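Geranyltranstransferase (Campylobacter jejuni, PDB 3NPK) catalyses, as a geranyltranstransferase (farnesyl diphosphate synthase), the joining of geranyl diphosphate and isopentenyl diphosphate into farnesyl diphosphate in isoprenoid biosynthesis. Local coordinates at the interface of chains A and B. Numbering follows the deposited sequence. Chains: chain A/B, Geranyltranstransferase.

Contact 1: the interface of chains A and B. Residues chain A 75, 79, 82, 85, 107, 111; chain B 79, 107-108, 111.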
loop_
_atom_site.group_PDB
_atom_site.type_symbol
_atom_site.label_atom_id
_atom_site.label_comp_id
_atom_site.label_asym_id
_atom_site.label_seq_id
_atom_site.Cartn_x
_atom_site.Cartn_y
_atom_site.Cartn_z
ATOM N N TYR A 75 -5.393 -8.210 1.815
ATOM C CA TYR A 75 -5.259 -7.118 2.796
ATOM C C TYR A 75 -6.626 -6.455 3.014
ATOM O O TYR A 75 -7.022 -6.159 4.149
ATOM C CB TYR A 75 -4.158 -6.101 2.415
ATOM C CG TYR A 75 -4.652 -4.683 2.139
ATOM C CD1 TYR A 75 -5.106 -3.861 3.170
ATOM C CD2 TYR A 75 -4.636 -4.162 0.845
ATOM C CE1 TYR A 75 -5.565 -2.585 2.922
ATOM C CE2 TYR A 75 -5.077 -2.870 0.589
ATOM C CZ TYR A 75 -5.550 -2.095 1.626
ATOM O OH TYR A 75 -6.016 -0.819 1.403
ATOM N N HIS A 79 -8.615 -5.975 6.658
ATOM C CA HIS A 79 -9.077 -4.698 7.213
ATOM C C HIS A 79 -10.598 -4.606 7.300
ATOM O O HIS A 79 -11.130 -4.125 8.307
ATOM C CB HIS A 79 -8.471 -3.497 6.483
ATOM C CG HIS A 79 -7.046 -3.234 6.864
ATOM N ND1 HIS A 79 -6.369 -2.090 6.486
ATOM C CD2 HIS A 79 -6.178 -3.948 7.630
ATOM C CE1 HIS A 79 -5.141 -2.126 6.980
ATOM N NE2 HIS A 79 -5.000 -3.245 7.675
ATOM N N LEU A 82 -12.196 -6.118 10.401
ATOM C CA LEU A 82 -11.874 -5.539 11.714
ATOM C C LEU A 82 -13.127 -5.135 12.482
ATOM O O LEU A 82 -14.150 -4.803 11.890
ATOM C CB LEU A 82 -10.978 -4.313 11.566
ATOM C CG LEU A 82 -9.514 -4.589 11.218
ATOM C CD1 LEU A 82 -8.824 -3.278 10.838
ATOM C CD2 LEU A 82 -8.790 -5.267 12.381
HETATM N N MSE A 85 -15.062 -2.120 11.373
HETATM C CA MSE A 85 -15.830 -2.242 10.143
HETATM C C MSE A 85 -16.812 -3.401 10.210
HETATM O O MSE A 85 -17.811 -3.301 10.933
HETATM C CB MSE A 85 -14.909 -2.272 8.922
HETATM C CG MSE A 85 -14.351 -0.875 8.672
HETATM SE SE MSE A 85 -13.257 -0.659 7.100
HETATM C CE MSE A 85 -11.508 -0.910 7.888
ATOM N N ILE A 107 -4.296 -5.211 11.772
ATOM C CA ILE A 107 -4.058 -3.936 11.088
ATOM C C ILE A 107 -2.715 -3.977 10.353
ATOM O O ILE A 107 -2.629 -3.667 9.150
ATOM C CB ILE A 107 -4.062 -2.755 12.063
ATOM C CG1 ILE A 107 -5.463 -2.549 12.636
ATOM C CG2 ILE A 107 -3.581 -1.476 11.345
ATOM C CD1 ILE A 107 -5.470 -1.770 13.940
ATOM N N ASP A 111 -1.565 -3.829 6.410
ATOM C CA ASP A 111 -0.665 -2.762 5.950
ATOM C C ASP A 111 0.507 -3.374 5.186
ATOM O O ASP A 111 0.877 -2.895 4.101
ATOM C CB ASP A 111 -0.131 -1.930 7.119
ATOM C CG ASP A 111 -1.199 -1.043 7.747
ATOM O OD1 ASP A 111 -2.292 -0.899 7.167
ATOM O OD2 ASP A 111 -0.948 -0.496 8.828
ATOM N N HIS B 79 -2.106 5.178 11.471
ATOM C CA HIS B 79 -2.369 3.838 11.993
ATOM C C HIS B 79 -1.766 3.640 13.392
ATOM O O HIS B 79 -2.386 3.032 14.265
ATOM C CB HIS B 79 -1.881 2.766 11.027
ATOM C CG HIS B 79 -2.817 2.530 9.886
ATOM N ND1 HIS B 79 -2.702 1.452 9.034
ATOM C CD2 HIS B 79 -3.913 3.220 9.481
ATOM C CE1 HIS B 79 -3.672 1.504 8.131
ATOM N NE2 HIS B 79 -4.420 2.569 8.382
ATOM N N ILE B 107 -8.474 4.217 9.688
ATOM C CA ILE B 107 -7.918 3.028 9.071
ATOM C C ILE B 107 -7.870 3.216 7.556
ATOM O O ILE B 107 -6.820 3.009 6.927
ATOM C CB ILE B 107 -8.726 1.766 9.417
ATOM C CG1 ILE B 107 -8.595 1.447 10.912
ATOM C CG2 ILE B 107 -8.228 0.565 8.563
ATOM C CD1 ILE B 107 -9.676 0.483 11.434
ATOM N N LEU B 108 -8.987 3.645 6.976
ATOM C CA LEU B 108 -9.093 3.728 5.524
ATOM C C LEU B 108 -8.255 4.858 4.932
ATOM O O LEU B 108 -7.692 4.698 3.850
ATOM C CB LEU B 108 -10.558 3.839 5.076
ATOM C CG LEU B 108 -11.399 2.585 5.358
ATOM C CD1 LEU B 108 -12.824 2.801 4.872
ATOM C CD2 LEU B 108 -10.790 1.356 4.661
ATOM N N ASP B 111 -4.844 3.489 4.789
ATOM C CA ASP B 111 -4.757 2.530 3.693
ATOM C C ASP B 111 -4.616 3.254 2.357
ATOM O O ASP B 111 -3.798 2.865 1.496
ATOM C CB ASP B 111 -5.994 1.616 3.662
ATOM C CG ASP B 111 -6.023 0.623 4.806
ATOM O OD1 ASP B 111 -4.988 0.464 5.495
ATOM O OD2 ASP B 111 -7.082 -0.020 4.986
HETATM O O HOH W 1 -2.511 -0.115 4.464
HETATM O O HOH W 2 -8.623 -0.726 2.654
#

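Contact 2: the interface of chains A and B. Residues chain A 118-119, 122-123, 132, 135; chain B 132, 135-136, 139.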
loop_
_atom_site.group_PDB
_atom_site.type_symbol
_atom_site.label_atom_id
_atom_site.label_comp_id
_atom_site.label_asym_id
_atom_site.label_seq_id
_atom_site.Cartn_x
_atom_site.Cartn_y
_atom_site.Cartn_z
ATOM N N PHE A 118 3.094 -4.003 -4.021
ATOM C CA PHE A 118 3.936 -3.172 -4.869
ATOM C C PHE A 118 5.384 -3.637 -4.933
ATOM O O PHE A 118 6.025 -3.511 -5.981
ATOM C CB PHE A 118 3.763 -1.699 -4.508
ATOM C CG PHE A 118 2.365 -1.253 -4.721
ATOM C CD1 PHE A 118 1.908 -1.051 -6.004
ATOM C CD2 PHE A 118 1.452 -1.194 -3.667
ATOM C CE1 PHE A 118 0.584 -0.704 -6.236
ATOM C CE2 PHE A 118 0.127 -0.868 -3.894
ATOM C CZ PHE A 118 -0.313 -0.634 -5.179
ATOM N N LEU A 119 5.902 -4.169 -3.829
ATOM C CA LEU A 119 7.232 -4.770 -3.866
ATOM C C LEU A 119 7.263 -5.938 -4.854
ATOM O O LEU A 119 8.155 -6.031 -5.696
ATOM C CB LEU A 119 7.674 -5.238 -2.473
ATOM C CG LEU A 119 9.125 -5.718 -2.369
ATOM C CD1 LEU A 119 10.106 -4.607 -2.773
ATOM C CD2 LEU A 119 9.414 -6.172 -0.950
ATOM N N SER A 122 6.964 -4.754 -8.467
ATOM C CA SER A 122 8.159 -4.069 -8.942
ATOM C C SER A 122 9.308 -5.033 -9.249
ATOM O O SER A 122 10.206 -4.694 -10.023
ATOM C CB SER A 122 8.592 -2.981 -7.959
ATOM O OG SER A 122 9.129 -3.517 -6.759
ATOM N N HIS A 123 9.269 -6.211 -8.627
ATOM C CA HIS A 123 10.273 -7.252 -8.852
ATOM C C HIS A 123 9.913 -8.307 -9.912
ATOM O O HIS A 123 10.701 -9.227 -10.177
ATOM C CB HIS A 123 10.632 -7.924 -7.525
ATOM C CG HIS A 123 11.646 -7.164 -6.734
ATOM N ND1 HIS A 123 11.313 -6.260 -5.740
ATOM C CD2 HIS A 123 13.001 -7.176 -6.790
ATOM C CE1 HIS A 123 12.424 -5.760 -5.216
ATOM N NE2 HIS A 123 13.456 -6.288 -5.845
ATOM N N ILE A 132 5.646 -0.316 -14.644
ATOM C CA ILE A 132 5.109 0.993 -14.257
ATOM C C ILE A 132 3.628 1.094 -14.631
ATOM O O ILE A 132 2.815 1.557 -13.829
ATOM C CB ILE A 132 5.933 2.163 -14.861
ATOM C CG1 ILE A 132 7.285 2.246 -14.152
ATOM C CG2 ILE A 132 5.175 3.486 -14.756
ATOM C CD1 ILE A 132 7.198 2.607 -12.683
ATOM N N ILE A 135 1.685 -0.992 -12.090
ATOM C CA ILE A 135 1.614 -0.319 -10.789
ATOM C C ILE A 135 0.596 0.831 -10.820
ATOM O O ILE A 135 -0.172 1.012 -9.871
ATOM C CB ILE A 135 3.004 0.143 -10.346
ATOM C CG1 ILE A 135 3.837 -1.109 -10.009
ATOM C CG2 ILE A 135 2.903 1.109 -9.154
ATOM C CD1 ILE A 135 5.326 -0.862 -9.941
ATOM N N ILE B 132 11.053 2.424 -11.122
ATOM C CA ILE B 132 11.022 1.068 -10.575
ATOM C C ILE B 132 12.013 0.910 -9.411
ATOM O O ILE B 132 11.683 0.301 -8.400
ATOM C CB ILE B 132 11.250 -0.006 -11.661
ATOM C CG1 ILE B 132 10.020 -0.107 -12.576
ATOM C CG2 ILE B 132 11.598 -1.378 -11.029
ATOM C CD1 ILE B 132 8.740 -0.567 -11.833
ATOM N N ILE B 135 10.461 2.591 -6.380
ATOM C CA ILE B 135 9.368 1.794 -5.826
ATOM C C ILE B 135 9.895 0.597 -5.030
ATOM O O ILE B 135 9.408 0.307 -3.935
ATOM C CB ILE B 135 8.381 1.370 -6.923
ATOM C CG1 ILE B 135 7.662 2.623 -7.438
ATOM C CG2 ILE B 135 7.399 0.302 -6.414
ATOM C CD1 ILE B 135 6.958 2.427 -8.770
ATOM N N LYS B 136 10.909 -0.077 -5.561
ATOM C CA LYS B 136 11.552 -1.157 -4.822
ATOM C C LYS B 136 12.075 -0.660 -3.481
ATOM O O LYS B 136 11.906 -1.312 -2.459
ATOM C CB LYS B 136 12.710 -1.751 -5.627
ATOM C CG LYS B 136 12.275 -2.566 -6.832
ATOM C CD LYS B 136 13.499 -3.088 -7.625
ATOM C CE LYS B 136 13.073 -4.024 -8.733
ATOM N NZ LYS B 136 14.228 -4.517 -9.568
ATOM N N ALA B 139 9.008 0.341 -1.101
ATOM C CA ALA B 139 8.181 -0.772 -0.632
ATOM C C ALA B 139 8.959 -1.710 0.288
ATOM O O ALA B 139 8.390 -2.292 1.210
ATOM C CB ALA B 139 7.572 -1.539 -1.809
#

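Contact 3: the interface of chains A and B. Residues chain A 20, 22, 24, 27, 31; chain B 144, 148-149, 152-153.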
loop_
_atom_site.group_PDB
_atom_site.type_symbol
_atom_site.label_atom_id
_atom_site.label_comp_id
_atom_site.label_asym_id
_atom_site.label_seq_id
_atom_site.Cartn_x
_atom_site.Cartn_y
_atom_site.Cartn_z
ATOM N N VAL A 20 9.592 -12.095 6.840
ATOM C CA VAL A 20 10.802 -11.389 7.223
ATOM C C VAL A 20 11.403 -12.104 8.432
ATOM O O VAL A 20 10.679 -12.505 9.355
ATOM C CB VAL A 20 10.534 -9.889 7.539
ATOM C CG1 VAL A 20 9.485 -9.709 8.662
ATOM C CG2 VAL A 20 11.846 -9.164 7.854
ATOM N N SER A 22 12.854 -12.401 11.865
ATOM C CA SER A 22 12.897 -11.578 13.067
ATOM C C SER A 22 12.580 -12.435 14.283
ATOM O O SER A 22 12.234 -13.611 14.146
ATOM C CB SER A 22 11.877 -10.429 12.992
ATOM O OG SER A 22 10.585 -10.854 13.404
ATOM N N HIS A 24 10.085 -11.759 16.219
ATOM C CA HIS A 24 8.643 -11.731 16.470
ATOM C C HIS A 24 8.105 -13.167 16.375
ATOM O O HIS A 24 8.342 -13.843 15.386
ATOM C CB HIS A 24 7.933 -10.845 15.442
ATOM C CG HIS A 24 6.519 -10.515 15.807
ATOM N ND1 HIS A 24 5.533 -11.471 15.913
ATOM C CD2 HIS A 24 5.921 -9.328 16.070
ATOM C CE1 HIS A 24 4.392 -10.890 16.245
ATOM N NE2 HIS A 24 4.601 -9.590 16.343
ATOM N N PHE A 27 4.605 -13.057 13.497
ATOM C CA PHE A 27 4.231 -12.170 12.403
ATOM C C PHE A 27 4.232 -12.899 11.057
ATOM O O PHE A 27 3.328 -12.698 10.250
ATOM C CB PHE A 27 5.082 -10.898 12.353
ATOM C CG PHE A 27 4.400 -9.771 11.628
ATOM C CD1 PHE A 27 3.375 -9.058 12.246
ATOM C CD2 PHE A 27 4.750 -9.440 10.325
ATOM C CE1 PHE A 27 2.711 -8.026 11.583
ATOM C CE2 PHE A 27 4.083 -8.408 9.650
ATOM C CZ PHE A 27 3.070 -7.701 10.280
ATOM N N LEU A 31 1.053 -13.272 8.600
ATOM C CA LEU A 31 1.110 -12.843 7.194
ATOM C C LEU A 31 0.579 -13.923 6.262
ATOM O O LEU A 31 -0.133 -13.636 5.293
ATOM C CB LEU A 31 2.559 -12.504 6.790
ATOM C CG LEU A 31 3.153 -11.138 7.173
ATOM C CD1 LEU A 31 4.675 -11.125 7.043
ATOM C CD2 LEU A 31 2.532 -10.015 6.318
ATOM N N LEU B 144 6.943 -4.784 5.212
ATOM C CA LEU B 144 7.292 -5.795 6.215
ATOM C C LEU B 144 8.797 -5.955 6.424
ATOM O O LEU B 144 9.231 -6.411 7.475
ATOM C CB LEU B 144 6.649 -7.130 5.863
ATOM C CG LEU B 144 7.058 -7.796 4.556
ATOM C CD1 LEU B 144 8.209 -8.783 4.768
ATOM C CD2 LEU B 144 5.852 -8.525 3.982
ATOM N N VAL B 148 7.043 -1.798 8.954
ATOM C CA VAL B 148 5.947 -2.570 9.530
ATOM C C VAL B 148 6.425 -3.613 10.544
ATOM O O VAL B 148 5.829 -3.762 11.609
ATOM C CB VAL B 148 5.060 -3.208 8.446
ATOM C CG1 VAL B 148 3.955 -4.049 9.080
ATOM C CG2 VAL B 148 4.448 -2.100 7.547
ATOM N N ILE B 149 7.509 -4.326 10.254
ATOM C CA ILE B 149 7.973 -5.302 11.252
ATOM C C ILE B 149 8.483 -4.566 12.484
ATOM O O ILE B 149 8.320 -5.033 13.615
ATOM C CB ILE B 149 9.013 -6.331 10.703
ATOM C CG1 ILE B 149 9.230 -7.488 11.707
ATOM C CG2 ILE B 149 10.350 -5.663 10.375
ATOM C CD1 ILE B 149 7.977 -8.302 11.988
ATOM N N ALA B 152 5.414 -3.751 14.456
ATOM C CA ALA B 152 4.845 -4.968 15.053
ATOM C C ALA B 152 5.661 -5.391 16.278
ATOM O O ALA B 152 5.109 -5.746 17.319
ATOM C CB ALA B 152 4.786 -6.095 14.029
ATOM N N ILE B 153 6.974 -5.348 16.147
ATOM C CA ILE B 153 7.849 -5.681 17.267
ATOM C C ILE B 153 7.693 -4.686 18.430
ATOM O O ILE B 153 7.605 -5.085 19.596
ATOM C CB ILE B 153 9.305 -5.812 16.785
ATOM C CG1 ILE B 153 9.447 -7.080 15.926
ATOM C CG2 ILE B 153 10.300 -5.824 17.971
ATOM C CD1 ILE B 153 10.808 -7.225 15.263
#

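Contact 1: the interface of chains A and B
A:His79 and B:Asp111 meet tip to tip across the interface, and A:Asp111 and B:His79 repeat the meeting about the two-fold axis. The imidazole and carboxylate are turned nearly coplanar, 18° apart. A:His79 ND1 donates almost straight to B:Asp111 OD2 over 2.7 Å, on the syn side of the carboxylate and within the ring plane. The ring cannot easily flip, because A:His79 NE2 donates 2.8 Å to the backbone carbonyl O of A:Ile107, meeting it on a lone pair. With CG anti to the carbonyl carbon (chi1 -76°), the ring is set across the gap between helices 59-80 and 103-122 of its own chain, so a residue of the partner and one of its own subunit fix it. The phenol of A:Tyr75 stands nearly perpendicular to the B:Asp111 carboxylate.

Beyond this compact core the fit is slacker. A:Leu82 and the selenomethionine A:Met85 belong to the aspartate-rich DDXXXXD segment of prenyl synthases, which begins directly after A:His79. They give the partner apolar contacts: A:Met85 CE, on a chain bent at its last torsion, lies 3.7 Å from B:Ile107 CG2, and both it and the selenium lie by B:Leu108 CD2. Two waters complete the polar network: water 1 joins the OD1 atoms of A:Asp111 and B:Asp111, while water 2 lies 2.9 Å from A:Tyr75 OH and 2.9 Å from B:Asp111 OD2.

Contact 2: the interface of chains A and B
Where helix 103-122 of chain A ends at A:Ser122 and the backbone turns into the loop at A:His123, it lies against B:Lys136 on helix 128-142 of chain B. These are helices of the all-alpha polyprenyl synthetase fold, whose members typically pair as dimers. B:Lys136 runs fully extended beyond CG alongside the helix end. Its CE stands over the centre of one face of the A:His123 imidazole, 3.7 Å from the ring centroid, a CH-pi contact. The ring is held in this posture by its own chain: A:His123 ND1 donates 3.2 Å to the carbonyl O of A:Leu119. A:Ser122 OG, set between its backbone N and carbonyl carbon (chi1 71°), reaches the same O over 2.9 Å from the opposite face of the carbonyl plane. One acceptor thus fixes two side chains that touch the lysine, and A:Ser122 OG also packs against B:Lys136 CG.

Further along, the contact is apolar. The small B:Ala139 lets its CB come 3.8 Å from A:Leu119 CB, and B:Ile135 CG2 presses on A:Ser122 CB. Around the two-fold axis the isoleucines meet their own copies in two different ways: A:Ile135 and B:Ile135 point tip to tip, with their CD1 atoms 3.9 Å apart, whereas A:Ile132 and B:Ile132 slide past each other in opposite directions, CD1 to CD1 at 3.6 Å.

Contact 3: the interface of chains A and B
A:Phe27 lays one face of its ring against helix 147-156 of chain B, and methyl groups of B:Ile149 and B:Ala152 both rest on that same face. B:Ile149 and the phenylalanine slide past each other in opposite directions, which brings B:Ile149 CD1 over the root of the ring, 3.8 Å from A:Phe27 CD2. B:Ala152 CB covers the opposite flank, 3.7 Å from A:Phe27 CD1. At the tip, B:Val148 crosses the aromatic side chain at about a right angle, its CG1 3.9 Å from A:Phe27 CZ. The ring is swung onto this surface because CG is anti to the backbone N (chi1 -157°).

B:Ile149 meets different neighbours with different atoms. Its CG1, also anti to the backbone N (chi1 -168°), meets A:Val20 CG1 head-on at 3.8 Å, CD1 packs on the phenylalanine, and A:Ser22 OG lies beside both. A:Val20 CB packs in turn on B:Leu144 CD1. On the other side the A:His24 imidazole points its edge at the backbone carbonyl carbon of B:Ala152, and one of its faces is covered by A:Phe27 CB. The turn carrying it is braced within chain A, where the A:His24 backbone N donates 3.0 Å to A:Ser22 OG. B:Ile153 closes this end, its CD1 methyl loosely against A:Ser22 CB and its CG1 methylene against A:His24 CB.

The patch joins the loop leading into helix 27-37 of one subunit, and the first turns of that helix, to B:Leu144 and the adjoining helix 147-156 of the other.

Helix 103-122 of chain A ties contact 1 to contact 2: it supplies the aspartate of the former and, at its far end, the serine of the latter, their C-alpha centres about 21 Å apart. Contact 3 lies about 16 Å from contact 1 and 20 Å from contact 2, and uses helix 147-156 of chain B, which follows the helix 128-142 employed in contact 2. Polar bonds concentrate in contact 1, beside the aspartate-rich segment, while contacts 2 and 3 add apolar surface. Repeated by symmetry, the three spread the dimer seal widely and may steady the catalytic region.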